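Local coordinates for protein 2-dehydropantoate 2-reductase (Porphyromonas gingivalis, PDB 2QYT) that probably catalyses the NADPH-dependent reduction of ketopantoate to pantoate, a step in the biosynthesis of pantothenate, at residues 208-213 with 285-290. Numbering follows the deposited sequence.
Sequences TATATA and TLTGYV. With SO4 (sulfate ion), chain D.
Ala209 and Thr210, on one face of helix 194-215, meet Leu286 and Thr287 of the turn that leads into helix 288-296, within the all-helical C-terminal domain of the ketopantoate reductase fold. The backbones come nearest at Thr210 and Thr287, whose CA atoms stand 6.2 Å apart. No hydrogen bond joins the two segments, and the contact buries a modest 158 Å².

Ala209 offers only its methyl group, which leaves room for the longer leucine: CB meets CD1 of Leu286 at 3.9 Å. In the leucine, CG lies anti to the carbonyl carbon (chi1 -53°), which sets the branch beside the backbone N and carries CD1 to the Ala209 methyl. Leu286 also packs on Phe202 and Ile205, spanning successive turns of the same helix, while its carbonyl oxygen accepts a hydrogen bond from Ser206, which ties the turn to that helix by a polar link as well.

Beside this pair the two buried threonines cross at a slant. CB of Thr210 lies 3.8 Å from CG2 of Thr287, and the Thr210 methyl, CG2, rests 3.9 Å from O of Leu286. A beta-branched residue suits both places, since its bulk stays close to the backbone; Tyr304 and Met307 of helix 302-309 also touch Thr210. Thr287 occupies the N-cap position without making a capping bond; its OG1 instead makes a weak hydrogen bond to Glu284.

At the outer side of the turn a sulfate, probably from the crystallisation liquor, takes a 2.8 Å hydrogen bond through O3 from OG1 of Thr285.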
ATOM      1  N   THR A 208      -4.916  15.778  -0.512  1.00 16.71           N
ATOM      2  CA  THR A 208      -6.163  15.526  -1.250  1.00 16.45           C
ATOM      3  C   THR A 208      -7.297  15.069  -0.336  1.00 16.73           C
ATOM      4  O   THR A 208      -8.404  15.611  -0.401  1.00 16.59           O
ATOM      5  CB  THR A 208      -5.968  14.493  -2.388  1.00 16.25           C
ATOM      6  OG1 THR A 208      -4.954  14.955  -3.289  1.00 14.39           O
ATOM      7  CG2 THR A 208      -7.268  14.268  -3.148  1.00 16.37           C
ATOM      8  N   ALA A 209      -7.012  14.086   0.517  1.00 16.97           N
ATOM      9  CA  ALA A 209      -8.002  13.606   1.483  1.00 17.30           C
ATOM     10  C   ALA A 209      -8.433  14.727   2.424  1.00 17.46           C
ATOM     11  O   ALA A 209      -9.622  15.013   2.533  1.00 17.63           O
ATOM     12  CB  ALA A 209      -7.493  12.389   2.259  1.00 17.28           C
ATOM     13  N   THR A 210      -7.488  15.394   3.079  1.00 17.63           N
ATOM     14  CA  THR A 210      -7.896  16.438   4.028  1.00 17.59           C
ATOM     15  C   THR A 210      -8.659  17.599   3.360  1.00 17.26           C
ATOM     16  O   THR A 210      -9.703  18.002   3.853  1.00 17.42           O
ATOM     17  CB  THR A 210      -6.783  16.899   5.054  1.00 17.64           C
ATOM     18  OG1 THR A 210      -6.780  18.334   5.182  1.00 17.88           O
ATOM     19  CG2 THR A 210      -5.412  16.416   4.675  1.00 16.99           C
ATOM     20  N   ALA A 211      -8.149  18.084   2.229  1.00 16.93           N
ATOM     21  CA  ALA A 211      -8.759  19.198   1.484  1.00 16.27           C
ATOM     22  C   ALA A 211     -10.175  18.922   0.970  1.00 16.16           C
ATOM     23  O   ALA A 211     -11.060  19.759   1.158  1.00 16.16           O
ATOM     24  CB  ALA A 211      -7.845  19.669   0.343  1.00 15.85           C
ATOM     25  N   THR A 212     -10.389  17.767   0.320  1.00 16.22           N
ATOM     26  CA  THR A 212     -11.742  17.384  -0.145  1.00 15.85           C
ATOM     27  C   THR A 212     -12.683  17.018   1.008  1.00 15.77           C
ATOM     28  O   THR A 212     -13.892  17.060   0.844  1.00 15.33           O
ATOM     29  CB  THR A 212     -11.767  16.238  -1.223  1.00 15.74           C
ATOM     30  OG1 THR A 212     -11.486  14.966  -0.626  1.00 15.26           O
ATOM     31  CG2 THR A 212     -10.818  16.519  -2.372  1.00 15.51           C
ATOM     32  N   ALA A 213     -12.123  16.654   2.161  1.00 15.94           N
ATOM     33  CA  ALA A 213     -12.926  16.295   3.330  1.00 16.46           C
ATOM     34  C   ALA A 213     -13.369  17.518   4.137  1.00 16.95           C
ATOM     35  O   ALA A 213     -14.488  17.556   4.658  1.00 16.92           O
ATOM     36  CB  ALA A 213     -12.183  15.300   4.217  1.00 16.38           C
ATOM     37  N   THR A 285      -5.927   9.377   9.398  1.00 24.80           N
ATOM     38  CA  THR A 285      -4.582   9.796   9.785  1.00 24.71           C
ATOM     39  C   THR A 285      -3.746  10.023   8.503  1.00 24.10           C
ATOM     40  O   THR A 285      -2.539   9.736   8.398  1.00 24.38           O
ATOM     41  CB  THR A 285      -3.959   8.844  10.820  1.00 24.66           C
ATOM     42  OG1 THR A 285      -4.890   8.650  11.901  1.00 26.14           O
ATOM     43  CG2 THR A 285      -2.699   9.431  11.387  1.00 24.34           C
ATOM     44  N   LEU A 286      -4.461  10.539   7.518  1.00 22.84           N
ATOM     45  CA  LEU A 286      -3.865  11.255   6.424  1.00 22.06           C
ATOM     46  C   LEU A 286      -3.817  12.713   6.889  1.00 20.83           C
ATOM     47  O   LEU A 286      -3.256  13.566   6.229  1.00 21.55           O
ATOM     48  CB  LEU A 286      -4.717  11.053   5.169  1.00 22.11           C
ATOM     49  CG  LEU A 286      -4.936   9.553   4.901  1.00 22.63           C
ATOM     50  CD1 LEU A 286      -6.257   9.253   4.200  1.00 22.55           C
ATOM     51  CD2 LEU A 286      -3.752   8.947   4.149  1.00 23.82           C
ATOM     52  N   THR A 287      -4.382  12.961   8.069  1.00 19.62           N
ATOM     53  CA  THR A 287      -4.486  14.292   8.680  1.00 18.09           C
ATOM     54  C   THR A 287      -3.850  14.307  10.082  1.00 17.01           C
ATOM     55  O   THR A 287      -2.916  15.079  10.333  1.00 17.19           O
ATOM     56  CB  THR A 287      -5.972  14.740   8.782  1.00 17.88           C
ATOM     57  OG1 THR A 287      -6.722  14.184   7.687  1.00 17.51           O
ATOM     58  CG2 THR A 287      -6.086  16.246   8.768  1.00 18.03           C
ATOM     59  N   GLY A 288      -4.350  13.449  10.979  1.00 15.32           N
ATOM     60  CA  GLY A 288      -3.884  13.410  12.360  1.00 13.04           C
ATOM     61  C   GLY A 288      -2.387  13.229  12.495  1.00 11.74           C
ATOM     62  O   GLY A 288      -1.746  13.887  13.318  1.00 11.22           O
ATOM     63  N   TYR A 289      -1.834  12.346  11.664  1.00 10.90           N
ATOM     64  CA  TYR A 289      -0.408  12.031  11.673  1.00 10.02           C
ATOM     65  C   TYR A 289       0.427  13.291  11.520  1.00  9.18           C
ATOM     66  O   TYR A 289       1.318  13.555  12.352  1.00  8.19           O
ATOM     67  CB  TYR A 289      -0.052  11.039  10.553  1.00 10.18           C
ATOM     68  CG  TYR A 289       1.439  10.864  10.397  1.00 10.36           C
ATOM     69  CD1 TYR A 289       2.167  10.063  11.290  1.00  9.27           C
ATOM     70  CD2 TYR A 289       2.133  11.541   9.397  1.00 10.38           C
ATOM     71  CE1 TYR A 289       3.552   9.924  11.169  1.00  9.76           C
ATOM     72  CE2 TYR A 289       3.516  11.415   9.268  1.00 11.11           C
ATOM     73  CZ  TYR A 289       4.220  10.600  10.151  1.00 10.80           C
ATOM     74  OH  TYR A 289       5.587  10.477  10.005  1.00 11.28           O
ATOM     75  N   VAL A 290       0.109  14.039  10.445  1.00  8.50           N
ATOM     76  CA  VAL A 290       0.736  15.304  10.052  1.00  8.11           C
ATOM     77  C   VAL A 290       0.769  16.328  11.199  1.00  7.97           C
ATOM     78  O   VAL A 290       1.850  16.800  11.582  1.00  8.78           O
ATOM     79  CB  VAL A 290       0.034  15.920   8.782  1.00  8.46           C
ATOM     80  CG1 VAL A 290       0.896  17.009   8.164  1.00  8.28           C
ATOM     81  CG2 VAL A 290      -0.245  14.852   7.744  1.00  8.62           C
TER
HETATM   82  S   SO4 D 317      -6.415  11.002  14.792  0.85 52.31           S
HETATM   83  O1  SO4 D 317      -5.666  12.059  14.118  0.85 52.37           O
HETATM   84  O2  SO4 D 317      -7.861  11.186  14.614  0.85 52.01           O
HETATM   85  O3  SO4 D 317      -6.007   9.698  14.233  0.85 51.96           O
HETATM   86  O4  SO4 D 317      -6.111  11.100  16.217  0.85 51.80           O